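Local coordinates for protein type VI secretion system component (Escherichia coli O6, PDB 2P5Z) that is a component of the type VI secretion apparatus, structurally similar to phage T4 tail proteins gp27 and gp5, and probably forms part of its puncturing spike, at residues Val28-Ser40 / Leu344-Tyr358. Sequence-based numbering, arbitrary orientation.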
loop_
_atom_site.group_PDB
_atom_site.type_symbol
_atom_site.label_atom_id
_atom_site.label_comp_id
_atom_site.label_asym_id
_atom_site.label_seq_id
_atom_site.Cartn_x
_atom_site.Cartn_y
_atom_site.Cartn_z
ATOM N N VAL A 28 23.065 30.732 -10.061
ATOM C CA VAL A 28 21.944 30.061 -9.429
ATOM C C VAL A 28 21.245 31.028 -8.503
ATOM O O VAL A 28 21.806 31.468 -7.495
ATOM C CB VAL A 28 22.396 28.791 -8.641
ATOM C CG1 VAL A 28 21.274 28.255 -7.734
ATOM C CG2 VAL A 28 22.871 27.712 -9.598
ATOM N N ASP A 29 20.008 31.352 -8.846
ATOM C CA ASP A 29 19.242 32.295 -8.066
ATOM C C ASP A 29 17.982 31.619 -7.509
ATOM O O ASP A 29 17.056 31.306 -8.255
ATOM C CB ASP A 29 18.906 33.499 -8.941
ATOM C CG ASP A 29 18.330 34.656 -8.158
ATOM O OD1 ASP A 29 18.551 34.721 -6.920
ATOM O OD2 ASP A 29 17.654 35.511 -8.793
ATOM N N VAL A 30 17.958 31.411 -6.195
ATOM C CA VAL A 30 16.906 30.634 -5.556
ATOM C C VAL A 30 15.538 31.295 -5.657
ATOM O O VAL A 30 15.326 32.392 -5.147
ATOM C CB VAL A 30 17.245 30.322 -4.074
ATOM C CG1 VAL A 30 16.110 29.563 -3.400
ATOM C CG2 VAL A 30 18.540 29.527 -3.979
ATOM N N LEU A 31 14.624 30.610 -6.339
ATOM C CA LEU A 31 13.249 31.051 -6.500
ATOM C C LEU A 31 12.429 30.644 -5.295
ATOM O O LEU A 31 12.085 31.473 -4.462
ATOM C CB LEU A 31 12.667 30.434 -7.754
ATOM C CG LEU A 31 11.290 30.902 -8.205
ATOM C CD1 LEU A 31 11.286 32.397 -8.375
ATOM C CD2 LEU A 31 10.932 30.229 -9.508
ATOM N N THR A 32 12.127 29.353 -5.196
ATOM C CA THR A 32 11.414 28.821 -4.028
ATOM C C THR A 32 11.995 27.479 -3.558
ATOM O O THR A 32 12.674 26.787 -4.320
ATOM C CB THR A 32 9.888 28.693 -4.310
ATOM O OG1 THR A 32 9.197 28.366 -3.097
ATOM C CG2 THR A 32 9.599 27.659 -5.378
ATOM N N PHE A 33 11.737 27.120 -2.303
ATOM C CA PHE A 33 12.119 25.804 -1.830
ATOM C C PHE A 33 11.162 25.154 -0.835
ATOM O O PHE A 33 10.437 25.827 -0.105
ATOM C CB PHE A 33 13.547 25.804 -1.268
ATOM C CG PHE A 33 13.648 26.269 0.150
ATOM C CD1 PHE A 33 13.972 27.579 0.436
ATOM C CD2 PHE A 33 13.443 25.408 1.199
ATOM C CE1 PHE A 33 14.091 28.012 1.748
ATOM C CE2 PHE A 33 13.544 25.852 2.499
ATOM C CZ PHE A 33 13.862 27.149 2.780
ATOM N N GLU A 34 11.231 23.828 -0.786
ATOM C CA GLU A 34 10.526 23.032 0.198
ATOM C C GLU A 34 11.495 21.982 0.733
ATOM O O GLU A 34 12.127 21.267 -0.046
ATOM C CB GLU A 34 9.320 22.377 -0.453
ATOM C CG GLU A 34 8.215 22.031 0.516
ATOM C CD GLU A 34 6.844 22.330 -0.066
ATOM O OE1 GLU A 34 6.754 22.563 -1.297
ATOM O OE2 GLU A 34 5.860 22.337 0.710
ATOM N N GLY A 35 11.632 21.928 2.058
ATOM C CA GLY A 35 12.536 20.998 2.734
ATOM C C GLY A 35 11.866 20.121 3.794
ATOM O O GLY A 35 10.866 20.512 4.385
ATOM N N ARG A 36 12.415 18.924 4.019
ATOM C CA ARG A 36 11.942 17.992 5.058
ATOM C C ARG A 36 13.145 17.400 5.787
ATOM O O ARG A 36 14.072 16.894 5.172
ATOM C CB ARG A 36 11.064 16.887 4.455
ATOM C CG ARG A 36 9.641 17.359 4.047
ATOM C CD ARG A 36 9.218 16.979 2.586
ATOM N NE ARG A 36 10.243 17.301 1.573
ATOM C CZ ARG A 36 10.022 17.390 0.260
ATOM N NH1 ARG A 36 11.020 17.670 -0.572
ATOM N NH2 ARG A 36 8.805 17.196 -0.224
ATOM N N GLU A 37 13.150 17.539 7.100
ATOM C CA GLU A 37 14.149 16.964 7.949
ATOM C C GLU A 37 13.396 16.232 9.043
ATOM O O GLU A 37 12.343 16.671 9.492
ATOM C CB GLU A 37 15.033 18.039 8.582
ATOM C CG GLU A 37 15.813 18.877 7.576
ATOM C CD GLU A 37 16.510 20.096 8.186
ATOM O OE1 GLU A 37 17.288 19.940 9.160
ATOM O OE2 GLU A 37 16.292 21.213 7.665
ATOM N N GLN A 38 13.955 15.112 9.471
ATOM C CA GLN A 38 13.363 14.261 10.479
ATOM C C GLN A 38 14.450 13.345 11.005
ATOM O O GLN A 38 15.304 12.898 10.247
ATOM C CB GLN A 38 12.249 13.443 9.849
ATOM C CG GLN A 38 11.359 12.700 10.808
ATOM C CD GLN A 38 10.410 11.812 10.043
ATOM O OE1 GLN A 38 10.273 11.950 8.826
ATOM N NE2 GLN A 38 9.775 10.878 10.734
ATOM N N LEU A 39 14.425 13.106 12.309
ATOM C CA LEU A 39 15.285 12.132 12.963
ATOM C C LEU A 39 15.205 10.752 12.316
ATOM O O LEU A 39 14.127 10.328 11.891
ATOM C CB LEU A 39 14.870 12.006 14.413
ATOM C CG LEU A 39 15.149 13.237 15.265
ATOM C CD1 LEU A 39 14.704 12.963 16.691
ATOM C CD2 LEU A 39 16.637 13.579 15.215
ATOM N N SER A 40 16.364 10.086 12.227
ATOM C CA SER A 40 16.500 8.723 11.693
ATOM C C SER A 40 16.064 8.542 10.281
ATOM O O SER A 40 15.671 7.440 9.903
ATOM C CB SER A 40 15.780 7.666 12.541
ATOM O OG SER A 40 16.482 7.500 13.754
ATOM N N LEU A 344 11.440 17.945 22.475
ATOM C CA LEU A 344 12.504 17.487 21.591
ATOM C C LEU A 344 11.950 17.477 20.197
ATOM O O LEU A 344 10.955 16.810 19.939
ATOM C CB LEU A 344 12.960 16.082 21.979
ATOM C CG LEU A 344 14.130 15.367 21.273
ATOM C CD1 LEU A 344 13.673 14.492 20.106
ATOM C CD2 LEU A 344 15.271 16.316 20.855
ATOM N N ILE A 345 12.604 18.207 19.303
ATOM C CA ILE A 345 12.173 18.288 17.922
ATOM C C ILE A 345 12.531 17.009 17.197
ATOM O O ILE A 345 13.705 16.651 17.116
ATOM C CB ILE A 345 12.868 19.440 17.180
ATOM C CG1 ILE A 345 12.750 20.757 17.967
ATOM C CG2 ILE A 345 12.347 19.539 15.732
ATOM C CD1 ILE A 345 11.323 21.297 18.128
ATOM N N THR A 346 11.507 16.337 16.676
ATOM C CA THR A 346 11.688 15.120 15.909
ATOM C C THR A 346 11.655 15.371 14.411
ATOM O O THR A 346 12.167 14.558 13.650
ATOM C CB THR A 346 10.620 14.069 16.239
ATOM O OG1 THR A 346 9.323 14.566 15.878
ATOM C CG2 THR A 346 10.642 13.740 17.726
ATOM N N GLY A 347 11.038 16.470 13.979
ATOM C CA GLY A 347 10.867 16.716 12.553
ATOM C C GLY A 347 10.528 18.162 12.240
ATOM O O GLY A 347 9.952 18.839 13.077
ATOM N N VAL A 348 10.938 18.648 11.061
ATOM C CA VAL A 348 10.518 19.953 10.545
ATOM C C VAL A 348 10.158 19.892 9.054
ATOM O O VAL A 348 10.781 19.167 8.280
ATOM C CB VAL A 348 11.571 21.085 10.757
ATOM C CG1 VAL A 348 11.895 21.304 12.230
ATOM C CG2 VAL A 348 12.845 20.808 9.993
ATOM N N THR A 349 9.128 20.629 8.655
ATOM C CA THR A 349 8.874 20.900 7.236
ATOM C C THR A 349 9.203 22.381 7.025
ATOM O O THR A 349 9.037 23.183 7.919
ATOM C CB THR A 349 7.441 20.521 6.838
ATOM O OG1 THR A 349 7.254 19.131 7.112
ATOM C CG2 THR A 349 7.176 20.734 5.354
ATOM N N THR A 350 9.697 22.749 5.858
ATOM C CA THR A 350 10.506 23.948 5.774
ATOM C C THR A 350 10.273 24.625 4.428
ATOM O O THR A 350 10.139 23.941 3.415
ATOM C CB THR A 350 11.970 23.527 6.054
ATOM O OG1 THR A 350 12.311 23.875 7.396
ATOM C CG2 THR A 350 12.931 24.145 5.154
ATOM N N SER A 351 10.159 25.956 4.421
ATOM C CA SER A 351 9.814 26.685 3.180
ATOM C C SER A 351 10.236 28.166 3.101
ATOM O O SER A 351 10.416 28.834 4.123
ATOM C CB SER A 351 8.315 26.611 2.911
ATOM O OG SER A 351 8.123 26.454 1.521
ATOM N N ALA A 352 10.387 28.651 1.870
ATOM C CA ALA A 352 10.502 30.074 1.564
ATOM C C ALA A 352 10.311 30.289 0.089
ATOM O O ALA A 352 10.215 29.325 -0.696
ATOM C CB ALA A 352 11.828 30.629 1.966
ATOM N N ALA A 353 10.246 31.566 -0.273
ATOM C CA ALA A 353 10.232 31.998 -1.663
ATOM C C ALA A 353 10.724 33.419 -1.623
ATOM O O ALA A 353 10.813 34.009 -0.540
ATOM C CB ALA A 353 8.839 31.923 -2.251
ATOM N N ARG A 354 11.064 33.965 -2.787
ATOM C CA ARG A 354 11.493 35.359 -2.891
ATOM C C ARG A 354 10.429 36.363 -2.397
ATOM O O ARG A 354 10.773 37.414 -1.868
ATOM C CB ARG A 354 11.894 35.675 -4.327
ATOM C CG ARG A 354 13.273 35.166 -4.718
ATOM C CD ARG A 354 13.567 35.528 -6.159
ATOM N NE ARG A 354 14.417 34.539 -6.815
ATOM C CZ ARG A 354 14.530 34.425 -8.133
ATOM N NH1 ARG A 354 13.843 35.240 -8.923
ATOM N NH2 ARG A 354 15.319 33.507 -8.663
ATOM N N ASP A 355 9.150 36.010 -2.548
ATOM C CA ASP A 355 8.043 36.818 -2.051
ATOM C C ASP A 355 7.370 36.295 -0.782
ATOM O O ASP A 355 6.206 36.607 -0.545
ATOM C CB ASP A 355 6.972 36.956 -3.137
ATOM C CG ASP A 355 6.377 35.619 -3.550
ATOM O OD1 ASP A 355 7.103 34.609 -3.519
ATOM O OD2 ASP A 355 5.182 35.577 -3.920
ATOM N N ARG A 356 8.062 35.506 0.036
ATOM C CA ARG A 356 7.396 34.903 1.205
ATOM C C ARG A 356 8.300 34.721 2.410
ATOM O O ARG A 356 7.946 35.079 3.533
ATOM C CB ARG A 356 6.758 33.558 0.844
ATOM C CG ARG A 356 5.526 33.238 1.670
ATOM C CD ARG A 356 4.996 31.811 1.460
ATOM N NE ARG A 356 5.451 31.149 0.226
ATOM C CZ ARG A 356 6.227 30.064 0.189
ATOM N NH1 ARG A 356 6.659 29.512 1.314
ATOM N NH2 ARG A 356 6.583 29.537 -0.976
ATOM N N SER A 357 9.457 34.138 2.158
ATOM C CA SER A 357 10.458 33.826 3.182
ATOM C C SER A 357 10.057 32.888 4.340
ATOM O O SER A 357 8.942 32.355 4.404
ATOM C CB SER A 357 11.231 35.063 3.664
ATOM O OG SER A 357 12.626 34.768 3.716
ATOM N N TYR A 358 10.999 32.735 5.262
ATOM C CA TYR A 358 11.182 31.492 5.984
ATOM C C TYR A 358 10.192 31.170 7.084
ATOM O O TYR A 358 10.017 31.924 8.040
ATOM C CB TYR A 358 12.617 31.415 6.490
ATOM C CG TYR A 358 13.008 30.104 7.125
ATOM C CD1 TYR A 358 13.181 30.015 8.502
ATOM C CD2 TYR A 358 13.239 28.967 6.356
ATOM C CE1 TYR A 358 13.562 28.838 9.096
ATOM C CE2 TYR A 358 13.618 27.778 6.948
ATOM C CZ TYR A 358 13.778 27.724 8.320
ATOM O OH TYR A 358 14.159 26.564 8.946
#
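Phe-33 lays its ring across the neighbouring strand, with the backbone of Ser-351 and Ala-352 under one face and the methyl CG2 of Thr-350 at its edge. With chi1 at 83°, CG sits between the backbone N and the carbonyl carbon, which turns the ring toward strand 344-353 and brings CE1 within 3.5 Å of Ala-352 CB. Gly-35, paired with Thr-350, places no side chain against Thr-350 CG2, the methyl that meets the ring edge. The same buried face continues through Glu-37 and Val-348, whose side chains run side by side; the Glu-37 carboxylate is held by Arg-85 and Tyr-45.

The backbones are antiparallel, and among their bonds Glu-37 N to Val-348 O is nearly straight (175°, 3.1 Å). Two hydroxyls on the other face add to the pairing: Thr-32 OG1 donates to Ala-352 O at 2.8 Å, sharing that acceptor with Phe-33 N, and Ser-351 OG donates to Phe-33 O at 2.9 Å. Beyond them this face is looser and more open to solvent, with Glu-34, Thr-349 and Gln-38 making few side-chain contacts across the strands.

At the exposed end, Arg-354 reaches back along 29-31. Its NE donates to Val-30 O at 2.9 Å and its NH2 to Asp-29 O at 2.8 Å, both oxygens lying at the guanidinium edge; NH2 also bonds Thr-50 OG1 on strand 44-51. Leu-31 CD1 rests on one face; the Asp-29 carboxylate stacks nearly parallel on the opposite face, a salt bridge of charge alone with OD2 3.1 Å from NH2.

In what is probably the gp27-like, phage-hub part of the chain, the pairing joins segments far apart in sequence: strand 29-38 pairs on with strand 44-51, antiparallel, while 343-353 is flanked by 359-366 and 326-330, and Phe-68 and His-17 meet the Phe-33 ring edge-to-face.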